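Local coordinates for protein STING-associated CdnE c-di-GMP synthase (Flavobacteriaceae, PDB 6WT8) that probably synthesises the cyclic dinucleotide c-di-GMP as the nucleotidyltransferase of a bacterial CBASS defence system that signals through STING, at residues Y62-V73 / V186-V197; H81-Q90 / V105-K113. All coordinates share one frame; numbering follows the deposited sequence. Where two conformers were deposited one is given.

Contact 1: Y62-V73 / V186-V197; sequences YTMNSKVAANKV and VKVTEPERDIDV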
loop_
_atom_site.group_PDB
_atom_site.type_symbol
_atom_site.label_atom_id
_atom_site.label_comp_id
_atom_site.label_asym_id
_atom_site.label_seq_id
_atom_site.Cartn_x
_atom_site.Cartn_y
_atom_site.Cartn_z
ATOM N N TYR A 62 4.797 15.401 -6.847
ATOM C CA TYR A 62 4.345 14.303 -7.698
ATOM C C TYR A 62 3.107 13.661 -7.108
ATOM O O TYR A 62 2.114 13.379 -7.806
ATOM C CB TYR A 62 5.469 13.260 -7.826
ATOM C CG TYR A 62 6.698 13.802 -8.519
ATOM C CD1 TYR A 62 6.704 14.055 -9.873
ATOM C CD2 TYR A 62 7.848 14.058 -7.801
ATOM C CE1 TYR A 62 7.844 14.585 -10.502
ATOM C CE2 TYR A 62 8.994 14.547 -8.422
ATOM C CZ TYR A 62 8.998 14.810 -9.755
ATOM O OH TYR A 62 10.183 15.334 -10.302
ATOM N N THR A 63 3.154 13.444 -5.809
ATOM C CA THR A 63 2.046 12.836 -5.084
ATOM C C THR A 63 0.814 13.722 -5.133
ATOM O O THR A 63 -0.308 13.247 -5.343
ATOM C CB THR A 63 2.525 12.608 -3.668
ATOM O OG1 THR A 63 3.669 11.729 -3.752
ATOM C CG2 THR A 63 1.463 11.972 -2.783
HETATM N N MSE A 64 1.001 15.015 -4.916
HETATM C CA MSE A 64 -0.110 15.936 -4.976
HETATM C C MSE A 64 -0.691 15.997 -6.372
HETATM O O MSE A 64 -1.938 15.951 -6.535
HETATM C CB MSE A 64 0.329 17.340 -4.546
HETATM C CG MSE A 64 -0.845 18.331 -4.556
HETATM SE SE MSE A 64 -2.224 17.888 -3.227
HETATM C CE MSE A 64 -3.532 16.779 -4.126
ATOM N N ASN A 65 0.177 16.051 -7.386
ATOM C CA ASN A 65 -0.315 16.086 -8.762
ATOM C C ASN A 65 -1.143 14.847 -9.076
ATOM O O ASN A 65 -2.173 14.941 -9.751
ATOM C CB ASN A 65 0.840 16.213 -9.754
ATOM C CG ASN A 65 1.329 17.630 -9.854
ATOM O OD1 ASN A 65 0.598 18.566 -9.529
ATOM N ND2 ASN A 65 2.548 17.796 -10.310
ATOM N N SER A 66 -0.723 13.675 -8.582
ATOM C CA SER A 66 -1.480 12.445 -8.813
ATOM C C SER A 66 -2.877 12.554 -8.231
ATOM O O SER A 66 -3.866 12.207 -8.893
ATOM C CB SER A 66 -0.739 11.261 -8.194
ATOM O OG SER A 66 -1.441 10.053 -8.528
ATOM N N LYS A 67 -2.987 13.060 -7.021
ATOM C CA LYS A 67 -4.284 13.117 -6.367
ATOM C C LYS A 67 -5.181 14.164 -7.010
ATOM O O LYS A 67 -6.408 13.963 -7.130
ATOM C CB LYS A 67 -4.098 13.419 -4.864
ATOM C CG LYS A 67 -3.411 12.277 -4.060
ATOM C CD LYS A 67 -3.124 12.724 -2.623
ATOM C CE LYS A 67 -2.343 11.634 -1.900
ATOM N NZ LYS A 67 -2.018 12.198 -0.512
ATOM N N VAL A 68 -4.600 15.296 -7.431
ATOM C CA VAL A 68 -5.378 16.321 -8.137
ATOM C C VAL A 68 -5.890 15.782 -9.459
ATOM O O VAL A 68 -7.078 15.965 -9.806
ATOM C CB VAL A 68 -4.527 17.576 -8.373
ATOM C CG1 VAL A 68 -5.270 18.567 -9.345
ATOM C CG2 VAL A 68 -4.229 18.267 -7.064
ATOM N N ALA A 69 -5.025 15.077 -10.208
ATOM C CA ALA A 69 -5.463 14.493 -11.474
ATOM C C ALA A 69 -6.623 13.525 -11.250
ATOM O O ALA A 69 -7.615 13.539 -11.982
ATOM C CB ALA A 69 -4.312 13.778 -12.194
ATOM N N ALA A 70 -6.514 12.669 -10.242
ATOM C CA ALA A 70 -7.608 11.726 -9.967
ATOM C C ALA A 70 -8.874 12.461 -9.519
ATOM O O ALA A 70 -9.991 12.065 -9.905
ATOM C CB ALA A 70 -7.176 10.720 -8.890
ATOM N N ASN A 71 -8.727 13.570 -8.787
ATOM C CA ASN A 71 -9.920 14.361 -8.438
ATOM C C ASN A 71 -10.609 14.931 -9.685
ATOM O O ASN A 71 -11.856 15.009 -9.741
ATOM C CB ASN A 71 -9.556 15.528 -7.510
ATOM C CG ASN A 71 -9.203 15.074 -6.093
ATOM O OD1 ASN A 71 -9.480 13.954 -5.689
ATOM N ND2 ASN A 71 -8.580 15.977 -5.318
ATOM N N LYS A 72 -9.828 15.389 -10.668
ATOM C CA LYS A 72 -10.417 15.904 -11.907
ATOM C C LYS A 72 -11.182 14.805 -12.635
ATOM O O LYS A 72 -12.301 15.038 -13.134
ATOM C CB LYS A 72 -9.351 16.496 -12.822
ATOM C CG LYS A 72 -8.759 17.726 -12.180
ATOM C CD LYS A 72 -7.868 18.463 -13.124
ATOM C CE LYS A 72 -7.416 19.787 -12.462
ATOM N NZ LYS A 72 -6.707 20.679 -13.452
ATOM N N VAL A 73 -10.599 13.596 -12.719
ATOM C CA VAL A 73 -11.324 12.464 -13.324
ATOM C C VAL A 73 -12.618 12.183 -12.562
ATOM O O VAL A 73 -13.687 11.943 -13.174
ATOM C CB VAL A 73 -10.417 11.222 -13.356
ATOM C CG1 VAL A 73 -11.143 10.019 -13.926
ATOM C CG2 VAL A 73 -9.204 11.505 -14.238
ATOM N N VAL A 186 -6.438 6.662 -18.038
ATOM C CA VAL A 186 -6.730 8.013 -18.507
ATOM C C VAL A 186 -5.472 8.852 -18.470
ATOM O O VAL A 186 -4.824 8.938 -17.424
ATOM C CB VAL A 186 -7.805 8.673 -17.639
ATOM C CG1 VAL A 186 -8.130 10.050 -18.188
ATOM C CG2 VAL A 186 -9.026 7.758 -17.592
ATOM N N LYS A 187 -5.170 9.537 -19.567
ATOM C CA LYS A 187 -4.072 10.508 -19.551
ATOM C C LYS A 187 -4.678 11.868 -19.232
ATOM O O LYS A 187 -5.280 12.515 -20.100
ATOM C CB LYS A 187 -3.329 10.495 -20.879
ATOM C CG LYS A 187 -2.531 9.207 -21.065
ATOM C CD LYS A 187 -1.571 9.344 -22.246
ATOM C CE LYS A 187 -0.487 10.368 -21.978
ATOM N NZ LYS A 187 0.496 9.808 -20.998
ATOM N N VAL A 188 -4.536 12.304 -17.971
ATOM C CA VAL A 188 -4.985 13.640 -17.580
ATOM C C VAL A 188 -3.940 14.651 -18.029
ATOM O O VAL A 188 -2.747 14.380 -17.959
ATOM C CB VAL A 188 -5.235 13.661 -16.064
ATOM C CG1 VAL A 188 -5.795 15.016 -15.578
ATOM C CG2 VAL A 188 -6.166 12.522 -15.643
ATOM N N THR A 189 -4.365 15.823 -18.501
ATOM C CA THR A 189 -3.370 16.744 -19.049
ATOM C C THR A 189 -3.006 17.883 -18.125
ATOM O O THR A 189 -1.922 18.446 -18.289
ATOM C CB THR A 189 -3.824 17.347 -20.384
ATOM O OG1 THR A 189 -5.086 18.009 -20.203
ATOM C CG2 THR A 189 -3.886 16.260 -21.451
ATOM N N GLU A 190 -3.876 18.255 -17.190
ATOM C CA GLU A 190 -3.566 19.296 -16.211
ATOM C C GLU A 190 -4.069 18.831 -14.853
ATOM O O GLU A 190 -5.280 18.842 -14.579
ATOM C CB GLU A 190 -4.171 20.644 -16.598
ATOM C CG GLU A 190 -3.274 21.456 -17.499
ATOM C CD GLU A 190 -4.049 22.418 -18.384
ATOM O OE1 GLU A 190 -3.768 22.449 -19.607
ATOM O OE2 GLU A 190 -4.936 23.133 -17.858
ATOM N N PRO A 191 -3.174 18.360 -13.983
ATOM C CA PRO A 191 -1.748 18.149 -14.187
ATOM C C PRO A 191 -1.519 16.886 -14.994
ATOM O O PRO A 191 -2.422 16.064 -15.054
ATOM C CB PRO A 191 -1.208 18.016 -12.765
ATOM C CG PRO A 191 -2.351 17.474 -11.966
ATOM C CD PRO A 191 -3.618 18.031 -12.617
ATOM N N GLU A 192 -0.377 16.767 -15.661
ATOM C CA GLU A 192 -0.110 15.650 -16.558
ATOM C C GLU A 192 0.219 14.400 -15.749
ATOM O O GLU A 192 1.367 14.215 -15.315
ATOM C CB GLU A 192 1.029 16.005 -17.499
ATOM C CG GLU A 192 1.242 15.006 -18.604
ATOM C CD GLU A 192 2.199 15.535 -19.670
ATOM O OE1 GLU A 192 2.418 14.828 -20.679
ATOM O OE2 GLU A 192 2.730 16.659 -19.490
ATOM N N ARG A 193 -0.787 13.530 -15.570
ATOM C CA ARG A 193 -0.647 12.263 -14.842
ATOM C C ARG A 193 -1.528 11.230 -15.503
ATOM O O ARG A 193 -2.572 11.573 -16.048
ATOM C CB ARG A 193 -1.071 12.335 -13.370
ATOM C CG ARG A 193 -0.331 13.420 -12.527
ATOM C CD ARG A 193 1.155 13.141 -12.313
ATOM N NE ARG A 193 1.399 11.930 -11.507
ATOM C CZ ARG A 193 2.584 11.540 -11.050
ATOM N NH1 ARG A 193 3.653 12.297 -11.179
ATOM N NH2 ARG A 193 2.652 10.369 -10.442
ATOM N N ASP A 194 -1.128 9.944 -15.412
ATOM C CA ASP A 194 -1.938 8.856 -15.955
ATOM C C ASP A 194 -2.636 8.143 -14.810
ATOM O O ASP A 194 -1.987 7.634 -13.890
ATOM C CB ASP A 194 -1.089 7.872 -16.752
ATOM C CG ASP A 194 -0.300 8.558 -17.857
ATOM O OD1 ASP A 194 -0.840 9.461 -18.513
ATOM O OD2 ASP A 194 0.880 8.215 -18.033
ATOM N N ILE A 195 -3.967 8.117 -14.838
ATOM C CA ILE A 195 -4.748 7.583 -13.732
ATOM C C ILE A 195 -5.523 6.351 -14.185
ATOM O O ILE A 195 -6.233 6.406 -15.194
ATOM C CB ILE A 195 -5.729 8.639 -13.211
ATOM C CG1 ILE A 195 -4.981 9.912 -12.766
ATOM C CG2 ILE A 195 -6.608 8.106 -12.102
ATOM C CD1 ILE A 195 -3.958 9.708 -11.630
ATOM N N ASP A 196 -5.415 5.256 -13.428
ATOM C CA ASP A 196 -6.264 4.089 -13.662
ATOM C C ASP A 196 -7.578 4.233 -12.911
ATOM O O ASP A 196 -7.594 4.609 -11.745
ATOM C CB ASP A 196 -5.581 2.799 -13.197
ATOM C CG ASP A 196 -4.668 2.190 -14.237
ATOM O OD1 ASP A 196 -5.133 1.776 -15.344
ATOM O OD2 ASP A 196 -3.458 2.132 -13.933
ATOM N N VAL A 197 -8.686 3.915 -13.595
ATOM C CA VAL A 197 -10.041 3.969 -13.051
ATOM C C VAL A 197 -10.539 2.540 -12.904
ATOM O O VAL A 197 -10.677 1.832 -13.907
ATOM C CB VAL A 197 -10.959 4.779 -13.988
ATOM C CG1 VAL A 197 -12.383 4.686 -13.564
ATOM C CG2 VAL A 197 -10.495 6.249 -14.042
HETATM O O HOH W 1 3.864 15.317 -11.799
#
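A helix laid across a β-hairpin joins two layers of the nucleotidyltransferase core: Ala69 and Val73 of helix 60-81 bear on the hairpin of strands 184-189 and 192-204. Axes of segments 62-73 and 192-197 cross at 62°, 8.0 Å apart. Ala69 CB sits at the middle, 3.7 Å from Arg193 CB, with Val188 CG1 and Ile195 CG1 beside it. One turn on, Val73 straddles the hairpin: its CG2 presses against Val188 CG2 at 3.5 Å, tighter than usual for two methyls, and its CG1 meets Val197 CG2 tip to tip. The hairpin turn meets the same helix. Pro191, after a cis peptide bond, puts its CG 3.4 Å from Asn65 O. The extended Lys72 chain brings NZ to Glu190 O from above the carbonyl plane, but the bond is short at 2.6 Å and its exact geometry doubtful. Arg193 folds at chi2 (-68°) and chi3 (-65°), which turns its guanidinium toward the Tyr62-Ser66 turn, with Tyr62 O over the centre of one face. Its NH1 lies at the edge of the Tyr62 ring, 3.8 Å from CD1, and shares a water with Asn65 ND2. Outside the two segments, Arg193 NE forms a salt bridge with Asp104, which also bonds Ser66 OG, and NH2 donates to Lys101 O, so several partners fix the group's rotation. Asp104, with Asp106 and Asp196, fits the acidic triad that binds metal in relatives, although no metal is bound here. A helix backing the sheet that carries such acids is the arrangement of the Pol β-like nucleotidyltransferase fold.

Contact 2: H81-Q90 / V105-K113; sequences HGNLVDFERQ and VDLVQITNK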
loop_
_atom_site.group_PDB
_atom_site.type_symbol
_atom_site.label_atom_id
_atom_site.label_comp_id
_atom_site.label_asym_id
_atom_site.label_seq_id
_atom_site.Cartn_x
_atom_site.Cartn_y
_atom_site.Cartn_z
ATOM N N HIS A 81 -22.486 9.670 -13.426
ATOM C CA HIS A 81 -23.198 8.559 -12.813
ATOM C C HIS A 81 -22.846 8.421 -11.343
ATOM O O HIS A 81 -22.896 7.310 -10.784
ATOM C CB HIS A 81 -22.893 7.252 -13.577
ATOM C CG HIS A 81 -21.430 6.967 -13.751
ATOM N ND1 HIS A 81 -20.723 7.298 -14.895
ATOM C CD2 HIS A 81 -20.545 6.379 -12.915
ATOM C CE1 HIS A 81 -19.458 6.945 -14.738
ATOM N NE2 HIS A 81 -19.320 6.373 -13.554
ATOM N N GLY A 82 -22.567 9.575 -10.716
ATOM C CA GLY A 82 -22.307 9.574 -9.276
ATOM C C GLY A 82 -23.459 9.035 -8.449
ATOM O O GLY A 82 -23.252 8.588 -7.306
ATOM N N ASN A 83 -24.665 9.029 -9.004
ATOM C CA ASN A 83 -25.835 8.511 -8.320
ATOM C C ASN A 83 -25.781 7.001 -8.160
ATOM O O ASN A 83 -26.632 6.451 -7.456
ATOM C CB ASN A 83 -27.125 8.928 -9.045
ATOM C CG ASN A 83 -27.126 8.526 -10.539
ATOM O OD1 ASN A 83 -26.187 8.899 -11.265
ATOM N ND2 ASN A 83 -28.159 7.761 -10.980
ATOM N N LEU A 84 -24.850 6.325 -8.844
ATOM C CA LEU A 84 -24.751 4.865 -8.775
ATOM C C LEU A 84 -23.518 4.366 -8.046
ATOM O O LEU A 84 -23.425 3.160 -7.780
ATOM C CB LEU A 84 -24.738 4.263 -10.205
ATOM C CG LEU A 84 -26.047 4.511 -11.003
ATOM C CD1 LEU A 84 -25.899 3.805 -12.381
ATOM C CD2 LEU A 84 -27.255 3.954 -10.303
ATOM N N VAL A 85 -22.565 5.244 -7.705
ATOM C CA VAL A 85 -21.295 4.798 -7.171
ATOM C C VAL A 85 -20.816 5.721 -6.051
ATOM O O VAL A 85 -21.177 6.907 -5.966
ATOM C CB VAL A 85 -20.205 4.762 -8.274
ATOM C CG1 VAL A 85 -20.520 3.723 -9.330
ATOM C CG2 VAL A 85 -19.956 6.165 -8.889
ATOM N N ASP A 86 -19.977 5.140 -5.185
ATOM C CA ASP A 86 -19.055 5.884 -4.332
ATOM C C ASP A 86 -17.675 5.969 -4.959
ATOM O O ASP A 86 -17.257 5.088 -5.714
ATOM C CB ASP A 86 -18.877 5.182 -2.995
ATOM C CG ASP A 86 -20.156 5.128 -2.159
ATOM O OD1 ASP A 86 -21.091 5.956 -2.327
ATOM O OD2 ASP A 86 -20.174 4.260 -1.240
ATOM N N PHE A 87 -16.939 7.006 -4.610
ATOM C CA PHE A 87 -15.583 7.158 -5.112
ATOM C C PHE A 87 -14.584 7.046 -3.991
ATOM O O PHE A 87 -14.713 7.724 -2.964
ATOM C CB PHE A 87 -15.398 8.503 -5.812
ATOM C CG PHE A 87 -16.251 8.645 -7.056
ATOM C CD1 PHE A 87 -15.816 8.029 -8.234
ATOM C CD2 PHE A 87 -17.481 9.339 -7.055
ATOM C CE1 PHE A 87 -16.589 8.083 -9.379
ATOM C CE2 PHE A 87 -18.240 9.394 -8.197
ATOM C CZ PHE A 87 -17.794 8.749 -9.343
ATOM N N GLU A 88 -13.538 6.271 -4.241
ATOM C CA GLU A 88 -12.456 6.098 -3.287
ATOM C C GLU A 88 -11.135 6.046 -4.044
ATOM O O GLU A 88 -11.058 6.322 -5.243
ATOM C CB GLU A 88 -12.664 4.809 -2.478
ATOM C CG GLU A 88 -13.947 4.778 -1.618
ATOM C CD GLU A 88 -13.965 5.812 -0.477
ATOM O OE1 GLU A 88 -12.910 6.374 -0.074
ATOM O OE2 GLU A 88 -15.088 6.047 0.016
ATOM N N ARG A 89 -10.033 5.788 -3.310
ATOM C CA ARG A 89 -8.706 5.721 -3.900
ATOM C C ARG A 89 -7.969 4.519 -3.352
ATOM O O ARG A 89 -8.209 4.089 -2.225
ATOM C CB ARG A 89 -7.863 6.973 -3.546
ATOM C CG ARG A 89 -8.449 8.321 -4.000
ATOM C CD ARG A 89 -8.480 8.431 -5.509
ATOM N NE ARG A 89 -8.944 9.791 -5.820
ATOM C CZ ARG A 89 -10.235 10.119 -6.019
ATOM N NH1 ARG A 89 -11.165 9.170 -5.998
ATOM N NH2 ARG A 89 -10.591 11.399 -6.239
ATOM N N GLN A 90 -7.020 3.988 -4.127
ATOM C CA GLN A 90 -6.178 2.909 -3.607
ATOM C C GLN A 90 -4.784 3.065 -4.155
ATOM O O GLN A 90 -4.529 3.850 -5.076
ATOM C CB GLN A 90 -6.678 1.509 -3.957
ATOM C CG GLN A 90 -6.752 1.212 -5.486
ATOM C CD GLN A 90 -7.139 -0.197 -5.822
ATOM O OE1 GLN A 90 -7.741 -0.915 -5.023
ATOM N NE2 GLN A 90 -6.765 -0.622 -7.031
ATOM N N VAL A 105 -2.010 7.331 -7.525
ATOM C CA VAL A 105 -3.240 6.782 -6.914
ATOM C C VAL A 105 -4.101 6.184 -8.022
ATOM O O VAL A 105 -4.151 6.704 -9.149
ATOM C CB VAL A 105 -4.072 7.803 -6.112
ATOM C CG1 VAL A 105 -3.286 8.392 -4.912
ATOM C CG2 VAL A 105 -4.568 8.971 -6.992
ATOM N N ASP A 106 -4.816 5.097 -7.703
ATOM C CA ASP A 106 -5.901 4.656 -8.589
ATOM C C ASP A 106 -7.217 5.243 -8.091
ATOM O O ASP A 106 -7.461 5.322 -6.867
ATOM C CB ASP A 106 -6.126 3.131 -8.549
ATOM C CG ASP A 106 -4.997 2.304 -9.043
ATOM O OD1 ASP A 106 -4.187 2.753 -9.851
ATOM O OD2 ASP A 106 -4.953 1.109 -8.641
ATOM N N LEU A 107 -8.089 5.620 -9.028
ATOM C CA LEU A 107 -9.445 6.004 -8.655
ATOM C C LEU A 107 -10.335 4.762 -8.657
ATOM O O LEU A 107 -10.314 3.975 -9.619
ATOM C CB LEU A 107 -9.975 7.032 -9.665
ATOM C CG LEU A 107 -11.429 7.520 -9.400
ATOM C CD1 LEU A 107 -11.584 8.902 -9.977
ATOM C CD2 LEU A 107 -12.470 6.585 -10.076
ATOM N N VAL A 108 -11.100 4.553 -7.578
ATOM C CA VAL A 108 -11.998 3.408 -7.482
ATOM C C VAL A 108 -13.419 3.935 -7.460
ATOM O O VAL A 108 -13.766 4.775 -6.608
ATOM C CB VAL A 108 -11.714 2.582 -6.211
ATOM C CG1 VAL A 108 -12.495 1.267 -6.282
ATOM C CG2 VAL A 108 -10.252 2.259 -6.127
ATOM N N GLN A 109 -14.274 3.435 -8.344
ATOM C CA GLN A 109 -15.698 3.758 -8.291
ATOM C C GLN A 109 -16.452 2.480 -7.959
ATOM O O GLN A 109 -16.185 1.428 -8.545
ATOM C CB GLN A 109 -16.173 4.422 -9.565
ATOM C CG GLN A 109 -16.061 3.551 -10.791
ATOM C CD GLN A 109 -16.485 4.305 -12.049
ATOM O OE1 GLN A 109 -17.104 5.389 -12.006
ATOM N NE2 GLN A 109 -16.165 3.711 -13.184
ATOM N N ILE A 110 -17.282 2.517 -6.915
ATOM C CA ILE A 110 -17.848 1.322 -6.314
ATOM C C ILE A 110 -19.357 1.463 -6.374
ATOM O O ILE A 110 -19.922 2.398 -5.785
ATOM C CB ILE A 110 -17.353 1.188 -4.853
ATOM C CG1 ILE A 110 -15.825 1.329 -4.778
ATOM C CG2 ILE A 110 -17.800 -0.153 -4.339
ATOM C CD1 ILE A 110 -15.293 1.634 -3.331
ATOM N N THR A 111 -20.041 0.531 -7.045
ATOM C CA THR A 111 -21.492 0.611 -7.059
ATOM C C THR A 111 -22.033 0.533 -5.631
ATOM O O THR A 111 -21.486 -0.190 -4.788
ATOM C CB THR A 111 -22.053 -0.513 -7.915
ATOM O OG1 THR A 111 -21.544 -1.790 -7.471
ATOM C CG2 THR A 111 -21.719 -0.241 -9.364
ATOM N N ASN A 112 -23.038 1.368 -5.315
ATOM C CA ASN A 112 -23.391 1.547 -3.901
ATOM C C ASN A 112 -24.869 1.263 -3.626
ATOM O O ASN A 112 -25.340 1.611 -2.534
ATOM C CB ASN A 112 -23.014 2.965 -3.413
ATOM C CG ASN A 112 -23.780 4.064 -4.161
ATOM O OD1 ASN A 112 -24.736 3.784 -4.903
ATOM N ND2 ASN A 112 -23.364 5.312 -3.965
ATOM N N LYS A 113 -25.577 0.665 -4.571
ATOM C CA LYS A 113 -26.983 0.257 -4.446
ATOM C C LYS A 113 -27.166 -1.120 -3.851
ATOM O O LYS A 113 -28.263 -1.443 -3.366
ATOM C CB LYS A 113 -27.646 0.159 -5.806
ATOM C CG LYS A 113 -27.672 1.398 -6.600
ATOM C CD LYS A 113 -28.378 2.460 -5.844
ATOM C CE LYS A 113 -29.098 3.369 -6.811
ATOM N NZ LYS A 113 -29.131 4.727 -6.204
HETATM O O HOH W 2 -24.497 7.775 -4.986
HETATM O O HOH W 3 -26.848 5.352 -4.863
#
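Gln109 and His81 meet beside the antiparallel pairing of strand 85-90, at the sheet edge, with strand 106-112; reciprocal N-H...O bonds join the backbones at Asp86-Ile110, Glu88-Val108 and Gln90-Asp106. Starting from the backbone, Gln109 CB lies 3.7 Å from Phe87 CE1, the two side chains side by side on one sheet face. CG stands between the backbone N and the carbonyl carbon (chi1 63°), and the extended chain beyond it carries the amide past the phenyl ring to the imidazole. There CD lies in the ring plane at the edge of His81, and OE1 accepts from His81 NE2 at 2.9 Å, the donor tilted 30° from the amide's carbonyl plane. The other tip atom, NE2, turns to Ser165 on helix 154-172 and Thr199 on strand 192-204.

Next along this face, the Leu107 CD1 methyl lies over the guanidinium of Arg89. Arg89 NH1 bends back to its neighbour's carbonyl, Glu88 O, at 2.9 Å, while Val108 N reaches the same oxygen from the opposite face of its plane; NH2 continues to Asn71 and Glu74 on helix 60-81. On the face of Asp86, Glu88 and Gln90, each end of the pairing has an amide-carboxylate bond. Gln90 NE2 meets the anti lone pair of Asp106 OD2 at 3.0 Å, probably positioning an aspartate that fits the second acid of the family's DxD motif. Asn112 ND2 comes to Asp86 OD1 at 2.9 Å from above the carboxylate, whose second oxygen bonds Tyr202.

Both ends of the Gln109 amide thus have partners, an arrangement consistent with OE1 facing His81 and with a proton on His81 NE2.

After three earlier helices the chain lays down helix 60-81, whose N-terminal half enters contact 1 and whose end, at His81, passes through a short turn into strand 85-90. Contact 2 closes first, a short loop of 14 residues without helix or strand separating its segments. Contact 1 closes only after a further run of helices and strands, when the hairpin at 186-197 returns to the helix, so the smaller loop is nested within the larger. The two meet where strand 192-204 pairs in parallel with strand 106-112, Asp196 O probably accepting from Leu107 N, and where Ala70 O packs on Leu107 CD1. Hairpin and edge strand belong to one mixed sheet, and the helix packs against it.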